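Local coordinates for protein restriction endonuclease (Mycobacterium sp., PDB 4F0Q) that cuts DNA containing methylated cytosine, working as a tetrameric modification-dependent restriction endonuclease that binds magnesium, at residues Leu51-Val62 with Phe221-Asn229; Ala209-Asp217 with Ala255-Val263. All coordinates share one frame; numbering follows the deposited sequence.

Contact 1: Leu51-Val62 with Phe221-Asn229; sequences LTSPGGLGLPKV and FRWIDDRRN
In the AspBHI-type N-terminal region, of the PUA clan, the loop that follows helix 48-52 meets R228 of segment 221-229, while F221 of the same segment lies with one ring face against L51 O and T52. Arginine suits its place because it is long and flat. Its chain bends at CG-CD (chi3 69°), and the guanidinium slips between L59, whose CD1 lies 3.8 Å above the plane over its centre, and V62 CG2 on the opposite face. At the edge, R228 NH2 donates to P60 O (2.7 Å, 159°), nearly in the guanidinium plane. S53 OG donates to the same P60 O at 2.9 Å from the other face of the carbonyl plane, so two donors hold this loop oxygen. At the F221 ring, L51 O comes within 3.3 Å of F221 CG, T52 CA makes an off-centre CH-pi contact, and L51 CG lies 3.6 Å from F221 CD2. L51 O also accepts from R21, which forms a salt bridge with D225. One water joins the segments, donating to T52 O (2.6 Å) and D225 OD1 (2.7 Å) and accepting from R228 NH1 (3.0 Å).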
loop_
_atom_site.group_PDB
_atom_site.type_symbol
_atom_site.label_atom_id
_atom_site.label_comp_id
_atom_site.label_asym_id
_atom_site.label_seq_id
_atom_site.Cartn_x
_atom_site.Cartn_y
_atom_site.Cartn_z
ATOM N N LEU A 51 -32.980 -27.255 17.914
ATOM C CA LEU A 51 -32.754 -26.040 17.143
ATOM C C LEU A 51 -32.543 -26.348 15.663
ATOM O O LEU A 51 -33.000 -25.607 14.795
ATOM C CB LEU A 51 -31.553 -25.274 17.706
ATOM C CG LEU A 51 -31.219 -23.919 17.076
ATOM C CD1 LEU A 51 -32.393 -22.959 17.203
ATOM C CD2 LEU A 51 -29.969 -23.331 17.712
ATOM N N THR A 52 -31.858 -27.452 15.384
ATOM C CA THR A 52 -31.539 -27.825 14.008
ATOM C C THR A 52 -32.624 -28.686 13.367
ATOM O O THR A 52 -32.807 -28.661 12.150
ATOM C CB THR A 52 -30.195 -28.571 13.922
ATOM O OG1 THR A 52 -30.232 -29.728 14.767
ATOM C CG2 THR A 52 -29.061 -27.664 14.362
ATOM N N SER A 53 -33.338 -29.448 14.187
ATOM C CA SER A 53 -34.387 -30.328 13.686
ATOM C C SER A 53 -35.437 -30.609 14.753
ATOM O O SER A 53 -35.426 -31.676 15.365
ATOM C CB SER A 53 -33.786 -31.646 13.197
ATOM O OG SER A 53 -34.794 -32.512 12.709
ATOM N N PRO A 54 -36.356 -29.655 14.969
ATOM C CA PRO A 54 -37.391 -29.779 16.002
ATOM C C PRO A 54 -38.291 -30.991 15.777
ATOM O O PRO A 54 -38.534 -31.373 14.632
ATOM C CB PRO A 54 -38.192 -28.480 15.852
ATOM C CG PRO A 54 -37.920 -28.022 14.462
ATOM C CD PRO A 54 -36.509 -28.423 14.179
ATOM N N GLY A 55 -38.772 -31.584 16.865
ATOM C CA GLY A 55 -39.569 -32.796 16.796
ATOM C C GLY A 55 -40.875 -32.642 16.042
ATOM O O GLY A 55 -41.383 -33.603 15.464
ATOM N N GLY A 56 -41.421 -31.429 16.042
ATOM C CA GLY A 56 -42.677 -31.160 15.368
ATOM C C GLY A 56 -42.540 -31.114 13.857
ATOM O O GLY A 56 -43.535 -30.998 13.139
ATOM N N LEU A 57 -41.306 -31.209 13.372
ATOM C CA LEU A 57 -41.038 -31.158 11.942
ATOM C C LEU A 57 -41.048 -32.558 11.330
ATOM O O LEU A 57 -41.217 -32.717 10.122
ATOM C CB LEU A 57 -39.697 -30.468 11.679
ATOM C CG LEU A 57 -39.635 -29.533 10.466
ATOM C CD1 LEU A 57 -40.702 -28.455 10.566
ATOM C CD2 LEU A 57 -38.255 -28.909 10.342
ATOM N N GLY A 58 -40.868 -33.568 12.175
ATOM C CA GLY A 58 -40.899 -34.950 11.733
ATOM C C GLY A 58 -39.735 -35.315 10.832
ATOM O O GLY A 58 -39.863 -36.160 9.947
ATOM N N LEU A 59 -38.594 -34.674 11.059
ATOM C CA LEU A 59 -37.407 -34.910 10.248
ATOM C C LEU A 59 -36.298 -35.551 11.074
ATOM O O LEU A 59 -36.272 -35.411 12.296
ATOM C CB LEU A 59 -36.914 -33.598 9.631
ATOM C CG LEU A 59 -37.809 -32.968 8.560
ATOM C CD1 LEU A 59 -37.192 -31.683 8.032
ATOM C CD2 LEU A 59 -38.058 -33.951 7.427
ATOM N N PRO A 60 -35.381 -36.272 10.407
ATOM C CA PRO A 60 -34.219 -36.847 11.094
ATOM C C PRO A 60 -33.309 -35.763 11.662
ATOM O O PRO A 60 -33.433 -34.595 11.293
ATOM C CB PRO A 60 -33.494 -37.606 9.977
ATOM C CG PRO A 60 -34.552 -37.901 8.972
ATOM C CD PRO A 60 -35.465 -36.717 9.005
ATOM N N LYS A 61 -32.402 -36.153 12.552
ATOM C CA LYS A 61 -31.487 -35.207 13.177
ATOM C C LYS A 61 -30.426 -34.720 12.197
ATOM O O LYS A 61 -30.033 -35.443 11.280
ATOM C CB LYS A 61 -30.792 -35.850 14.379
ATOM C CG LYS A 61 -31.725 -36.365 15.459
ATOM C CD LYS A 61 -30.934 -37.028 16.575
ATOM C CE LYS A 61 -31.846 -37.588 17.651
ATOM N NZ LYS A 61 -31.072 -38.249 18.739
ATOM N N VAL A 62 -29.970 -33.489 12.397
ATOM C CA VAL A 62 -28.814 -32.977 11.678
ATOM C C VAL A 62 -27.579 -33.268 12.520
ATOM O O VAL A 62 -27.190 -32.465 13.366
ATOM C CB VAL A 62 -28.925 -31.462 11.427
ATOM C CG1 VAL A 62 -27.744 -30.967 10.604
ATOM C CG2 VAL A 62 -30.236 -31.138 10.730
ATOM N N PHE A 221 -33.480 -20.500 11.835
ATOM C CA PHE A 221 -33.326 -21.893 11.429
ATOM C C PHE A 221 -34.462 -22.391 10.541
ATOM O O PHE A 221 -34.421 -23.518 10.046
ATOM C CB PHE A 221 -33.152 -22.806 12.643
ATOM C CG PHE A 221 -31.773 -23.382 12.767
ATOM C CD1 PHE A 221 -31.377 -24.442 11.968
ATOM C CD2 PHE A 221 -30.868 -22.859 13.674
ATOM C CE1 PHE A 221 -30.105 -24.971 12.074
ATOM C CE2 PHE A 221 -29.595 -23.385 13.788
ATOM C CZ PHE A 221 -29.213 -24.441 12.986
ATOM N N ARG A 222 -35.472 -21.551 10.335
ATOM C CA ARG A 222 -36.547 -21.873 9.405
ATOM C C ARG A 222 -36.030 -21.841 7.968
ATOM O O ARG A 222 -36.645 -22.404 7.063
ATOM C CB ARG A 222 -37.726 -20.915 9.580
ATOM C CG ARG A 222 -38.439 -21.064 10.914
ATOM C CD ARG A 222 -39.732 -20.269 10.948
ATOM N NE ARG A 222 -39.499 -18.834 10.821
ATOM C CZ ARG A 222 -40.463 -17.919 10.832
ATOM N NH1 ARG A 222 -41.729 -18.288 10.960
ATOM N NH2 ARG A 222 -40.160 -16.634 10.711
ATOM N N TRP A 223 -34.897 -21.172 7.776
ATOM C CA TRP A 223 -34.179 -21.182 6.508
ATOM C C TRP A 223 -33.811 -22.619 6.156
ATOM O O TRP A 223 -34.063 -23.093 5.043
ATOM C CB TRP A 223 -32.912 -20.332 6.641
ATOM C CG TRP A 223 -32.077 -20.222 5.398
ATOM C CD1 TRP A 223 -32.469 -20.478 4.115
ATOM C CD2 TRP A 223 -30.703 -19.823 5.327
ATOM N NE1 TRP A 223 -31.422 -20.262 3.250
ATOM C CE2 TRP A 223 -30.327 -19.860 3.969
ATOM C CE3 TRP A 223 -29.754 -19.439 6.278
ATOM C CZ2 TRP A 223 -29.045 -19.526 3.541
ATOM C CZ3 TRP A 223 -28.481 -19.109 5.851
ATOM C CH2 TRP A 223 -28.138 -19.154 4.496
ATOM N N ILE A 224 -33.220 -23.309 7.126
ATOM C CA ILE A 224 -32.827 -24.702 6.958
ATOM C C ILE A 224 -34.053 -25.600 6.827
ATOM O O ILE A 224 -34.048 -26.554 6.049
ATOM C CB ILE A 224 -31.934 -25.176 8.123
ATOM C CG1 ILE A 224 -30.680 -24.306 8.205
ATOM C CG2 ILE A 224 -31.544 -26.633 7.949
ATOM C CD1 ILE A 224 -29.899 -24.255 6.908
ATOM N N ASP A 225 -35.102 -25.282 7.582
ATOM C CA ASP A 225 -36.365 -26.010 7.488
ATOM C C ASP A 225 -36.881 -25.980 6.057
ATOM O O ASP A 225 -37.306 -27.001 5.519
ATOM C CB ASP A 225 -37.416 -25.405 8.419
ATOM C CG ASP A 225 -37.041 -25.520 9.881
ATOM O OD1 ASP A 225 -36.057 -26.222 10.195
ATOM O OD2 ASP A 225 -37.741 -24.914 10.722
ATOM N N ASP A 226 -36.836 -24.800 5.446
ATOM C CA ASP A 226 -37.263 -24.636 4.064
ATOM C C ASP A 226 -36.332 -25.372 3.109
ATOM O O ASP A 226 -36.790 -26.032 2.177
ATOM C CB ASP A 226 -37.336 -23.154 3.691
ATOM C CG ASP A 226 -38.365 -22.401 4.507
ATOM O OD1 ASP A 226 -39.297 -23.046 5.027
ATOM O OD2 ASP A 226 -38.241 -21.164 4.625
ATOM N N ARG A 227 -35.025 -25.261 3.339
ATOM C CA ARG A 227 -34.059 -25.971 2.506
ATOM C C ARG A 227 -34.172 -27.491 2.653
ATOM O O ARG A 227 -33.894 -28.235 1.712
ATOM C CB ARG A 227 -32.630 -25.505 2.793
ATOM C CG ARG A 227 -32.308 -24.128 2.234
ATOM C CD ARG A 227 -30.806 -23.882 2.189
ATOM N NE ARG A 227 -30.110 -24.886 1.388
ATOM C CZ ARG A 227 -29.941 -24.808 0.071
ATOM N NH1 ARG A 227 -30.416 -23.770 -0.601
ATOM N NH2 ARG A 227 -29.297 -25.771 -0.575
ATOM N N ARG A 228 -34.583 -27.946 3.833
ATOM C CA ARG A 228 -34.791 -29.371 4.071
ATOM C C ARG A 228 -36.192 -29.798 3.647
ATOM O O ARG A 228 -36.512 -30.986 3.636
ATOM C CB ARG A 228 -34.573 -29.718 5.546
ATOM C CG ARG A 228 -33.140 -29.576 6.030
ATOM C CD ARG A 228 -33.019 -29.978 7.490
ATOM N NE ARG A 228 -33.211 -31.413 7.681
ATOM C CZ ARG A 228 -33.428 -31.989 8.859
ATOM N NH1 ARG A 228 -33.491 -31.247 9.956
ATOM N NH2 ARG A 228 -33.588 -33.301 8.940
ATOM N N ASN A 229 -37.025 -28.822 3.305
ATOM C CA ASN A 229 -38.401 -29.092 2.907
ATOM C C ASN A 229 -38.483 -29.570 1.461
ATOM O O ASN A 229 -38.162 -28.828 0.533
ATOM C CB ASN A 229 -39.265 -27.845 3.103
ATOM C CG ASN A 229 -40.737 -28.170 3.249
ATOM O OD1 ASN A 229 -41.221 -29.169 2.718
ATOM N ND2 ASN A 229 -41.459 -27.324 3.975
HETATM O O HOH W 1 -34.484 -28.427 10.237
#

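Contact 2: Ala209-Asp217 with Ala255-Val263; sequences AVVSGGEID and AIPGIRRRV
A chi1 of 179° turns the extended chain of R261 along V210 toward D217, whose carboxylate, itself trans to the backbone N, meets the arginine at about a right angle to its chain. The result is a side-on, bidentate salt bridge: R261 NE donates to D217 OD1 at 2.8 Å, and R261 NH2 to D217 OD2, also at 2.8 Å (175°), the two bonds being almost equally straight. Both oxygens use their syn lone pairs, and the two planar groups lie only 13° apart, an arrangement that fixes the rotation of each. V263 CG2 lies over one face of the guanidinium, offset toward the rim, and R261 NH1 has a weak bond to L107 O. Arginine suits the place because NE and NH2 lie in one plane and present two N-H groups to the two carboxylate oxygens.

The backbones meet in one isolated antiparallel bridge, where V211 and R260 form a non-hydrogen-bonded pair. R261 N donates to V210 O (2.7 Å), and S212 N to I259 O (2.8 Å). V211 CA adds a CA-H...O contact to I259 O at 3.3 Å. Beside the bridge, small A209 leaves room for R260, its CB lying 3.7 Å from R260 NH1, which pairs with E185. A water links S212 OG to R262 N. Beyond S212 the chain turns back toward D217 through G214, whose backbone angles call for glycine.

The bridge thus ties strand 200-210 and the residues that follow it to the irregular segment after helix 243-251. I256 and I259 pack on W248 of that helix, V211 and I259 rest on I183 of strand 175-193, and V263 pairs in parallel with a strand of a third subunit, carrying the sheet across the interface.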
loop_
_atom_site.group_PDB
_atom_site.type_symbol
_atom_site.label_atom_id
_atom_site.label_comp_id
_atom_site.label_asym_id
_atom_site.label_seq_id
_atom_site.Cartn_x
_atom_site.Cartn_y
_atom_site.Cartn_z
ATOM N N ALA A 209 -16.211 -17.227 4.098
ATOM C CA ALA A 209 -16.718 -15.902 4.420
ATOM C C ALA A 209 -18.026 -15.998 5.197
ATOM O O ALA A 209 -19.070 -16.323 4.631
ATOM C CB ALA A 209 -16.915 -15.089 3.150
ATOM N N VAL A 210 -17.962 -15.723 6.495
ATOM C CA VAL A 210 -19.154 -15.717 7.332
ATOM C C VAL A 210 -20.018 -14.509 6.989
ATOM O O VAL A 210 -19.581 -13.368 7.123
ATOM C CB VAL A 210 -18.796 -15.685 8.828
ATOM C CG1 VAL A 210 -20.057 -15.640 9.676
ATOM C CG2 VAL A 210 -17.949 -16.893 9.193
ATOM N N VAL A 211 -21.244 -14.767 6.545
ATOM C CA VAL A 211 -22.128 -13.704 6.075
ATOM C C VAL A 211 -22.726 -12.874 7.207
ATOM O O VAL A 211 -23.054 -13.395 8.274
ATOM C CB VAL A 211 -23.269 -14.260 5.192
ATOM C CG1 VAL A 211 -22.712 -14.824 3.898
ATOM C CG2 VAL A 211 -24.062 -15.319 5.942
ATOM N N SER A 212 -22.861 -11.574 6.961
ATOM C CA SER A 212 -23.507 -10.674 7.908
ATOM C C SER A 212 -24.975 -11.051 8.060
ATOM O O SER A 212 -25.639 -11.395 7.083
ATOM C CB SER A 212 -23.381 -9.224 7.436
ATOM O OG SER A 212 -24.043 -8.340 8.323
ATOM N N GLY A 213 -25.477 -10.985 9.287
ATOM C CA GLY A 213 -26.842 -11.388 9.568
ATOM C C GLY A 213 -27.879 -10.341 9.210
ATOM O O GLY A 213 -29.054 -10.660 9.027
ATOM N N GLY A 214 -27.449 -9.087 9.108
ATOM C CA GLY A 214 -28.355 -7.997 8.797
ATOM C C GLY A 214 -28.985 -7.397 10.040
ATOM O O GLY A 214 -28.289 -6.857 10.897
ATOM N N GLU A 215 -30.307 -7.500 10.142
ATOM C CA GLU A 215 -31.037 -6.932 11.272
ATOM C C GLU A 215 -30.754 -7.662 12.583
ATOM O O GLU A 215 -31.017 -7.136 13.665
ATOM C CB GLU A 215 -32.541 -6.919 10.990
ATOM C CG GLU A 215 -32.956 -5.945 9.902
ATOM C CD GLU A 215 -34.455 -5.909 9.692
ATOM O OE1 GLU A 215 -35.164 -6.716 10.327
ATOM O OE2 GLU A 215 -34.924 -5.072 8.892
ATOM N N ILE A 216 -30.227 -8.877 12.480
ATOM C CA ILE A 216 -29.824 -9.644 13.654
ATOM C C ILE A 216 -28.426 -10.216 13.443
ATOM O O ILE A 216 -27.992 -10.402 12.308
ATOM C CB ILE A 216 -30.802 -10.798 13.947
ATOM C CG1 ILE A 216 -30.883 -11.746 12.749
ATOM C CG2 ILE A 216 -32.179 -10.259 14.293
ATOM C CD1 ILE A 216 -31.763 -12.952 12.983
ATOM N N ASP A 217 -27.717 -10.488 14.533
ATOM C CA ASP A 217 -26.403 -11.110 14.434
ATOM C C ASP A 217 -26.538 -12.626 14.517
ATOM O O ASP A 217 -26.083 -13.251 15.473
ATOM C CB ASP A 217 -25.465 -10.598 15.529
ATOM C CG ASP A 217 -24.032 -11.055 15.327
ATOM O OD1 ASP A 217 -23.615 -11.205 14.160
ATOM O OD2 ASP A 217 -23.323 -11.272 16.333
ATOM N N ALA A 255 -20.820 -10.087 -4.720
ATOM C CA ALA A 255 -21.435 -9.725 -3.447
ATOM C C ALA A 255 -20.520 -10.019 -2.263
ATOM O O ALA A 255 -20.585 -9.343 -1.238
ATOM C CB ALA A 255 -22.761 -10.451 -3.280
ATOM N N ILE A 256 -19.668 -11.028 -2.416
ATOM C CA ILE A 256 -18.782 -11.485 -1.343
ATOM C C ILE A 256 -17.925 -10.402 -0.652
ATOM O O ILE A 256 -17.828 -10.395 0.576
ATOM C CB ILE A 256 -17.893 -12.669 -1.802
ATOM C CG1 ILE A 256 -18.762 -13.789 -2.379
ATOM C CG2 ILE A 256 -17.051 -13.192 -0.650
ATOM C CD1 ILE A 256 -17.983 -15.015 -2.798
ATOM N N PRO A 257 -17.307 -9.484 -1.423
ATOM C CA PRO A 257 -16.494 -8.468 -0.738
ATOM C C PRO A 257 -17.289 -7.489 0.131
ATOM O O PRO A 257 -16.680 -6.631 0.766
ATOM C CB PRO A 257 -15.841 -7.704 -1.897
ATOM C CG PRO A 257 -15.858 -8.649 -3.035
ATOM C CD PRO A 257 -17.131 -9.416 -2.885
ATOM N N GLY A 258 -18.613 -7.612 0.164
ATOM C CA GLY A 258 -19.430 -6.678 0.917
ATOM C C GLY A 258 -20.465 -7.307 1.830
ATOM O O GLY A 258 -21.294 -6.602 2.405
ATOM N N ILE A 259 -20.421 -8.628 1.974
ATOM C CA ILE A 259 -21.410 -9.331 2.788
ATOM C C ILE A 259 -20.800 -10.075 3.973
ATOM O O ILE A 259 -21.490 -10.824 4.663
ATOM C CB ILE A 259 -22.237 -10.325 1.946
ATOM C CG1 ILE A 259 -21.324 -11.376 1.312
ATOM C CG2 ILE A 259 -23.037 -9.591 0.880
ATOM C CD1 ILE A 259 -22.049 -12.340 0.401
ATOM N N ARG A 260 -19.509 -9.866 4.210
ATOM C CA ARG A 260 -18.829 -10.518 5.324
ATOM C C ARG A 260 -19.251 -9.921 6.662
ATOM O O ARG A 260 -19.467 -8.715 6.773
ATOM C CB ARG A 260 -17.312 -10.419 5.163
ATOM C CG ARG A 260 -16.627 -11.746 4.890
ATOM C CD ARG A 260 -15.121 -11.577 4.813
ATOM N NE ARG A 260 -14.715 -10.803 3.644
ATOM C CZ ARG A 260 -14.306 -11.343 2.501
ATOM N NH1 ARG A 260 -14.245 -12.660 2.377
ATOM N NH2 ARG A 260 -13.955 -10.567 1.484
ATOM N N ARG A 261 -19.363 -10.776 7.675
ATOM C CA ARG A 261 -19.715 -10.335 9.020
ATOM C C ARG A 261 -18.623 -9.441 9.604
ATOM O O ARG A 261 -17.435 -9.734 9.478
ATOM C CB ARG A 261 -19.955 -11.539 9.934
ATOM C CG ARG A 261 -20.316 -11.175 11.368
ATOM C CD ARG A 261 -20.572 -12.417 12.208
ATOM N NE ARG A 261 -20.972 -12.086 13.572
ATOM C CZ ARG A 261 -20.136 -12.017 14.604
ATOM N NH1 ARG A 261 -18.844 -12.256 14.429
ATOM N NH2 ARG A 261 -20.593 -11.710 15.811
ATOM N N ARG A 262 -19.037 -8.349 10.239
ATOM C CA ARG A 262 -18.097 -7.391 10.805
ATOM C C ARG A 262 -18.456 -7.047 12.245
ATOM O O ARG A 262 -19.604 -6.729 12.550
ATOM C CB ARG A 262 -18.067 -6.118 9.958
ATOM C CG ARG A 262 -17.080 -5.068 10.437
ATOM C CD ARG A 262 -15.646 -5.559 10.321
ATOM N NE ARG A 262 -14.689 -4.467 10.473
ATOM C CZ ARG A 262 -14.178 -4.076 11.634
ATOM N NH1 ARG A 262 -14.526 -4.690 12.756
ATOM N NH2 ARG A 262 -13.315 -3.069 11.674
ATOM N N VAL A 263 -17.467 -7.119 13.130
ATOM C CA VAL A 263 -17.655 -6.725 14.521
ATOM C C VAL A 263 -16.693 -5.604 14.884
ATOM O O VAL A 263 -15.476 -5.783 14.844
ATOM C CB VAL A 263 -17.440 -7.906 15.487
ATOM C CG1 VAL A 263 -17.508 -7.429 16.927
ATOM C CG2 VAL A 263 -18.470 -8.993 15.233
HETATM O O HOH W 2 -22.073 -7.917 10.347
#

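In the fold
The two contacts interlock along the chain, their segments following in the order 51-62, 209-217, 221-229 and 255-263, so that each contact takes one part of a continuous run: 209-217 leads through strand 218-220 straight into 221-229. Their centres are nonetheless 24 Å apart, and strand 22-24 packs beside both, on L51 and F221 of contact 1 and on I216 of segment 209-217. The centre of contact 1 is about 28 Å from that of the chain, and no other chain of the assembly touches it. Contact 2, its centre about 15 Å from that of the chain, lies within reach of two other subunits. Contact 1 therefore joins elements within one subunit, whereas contact 2 also borders the tetramer interfaces.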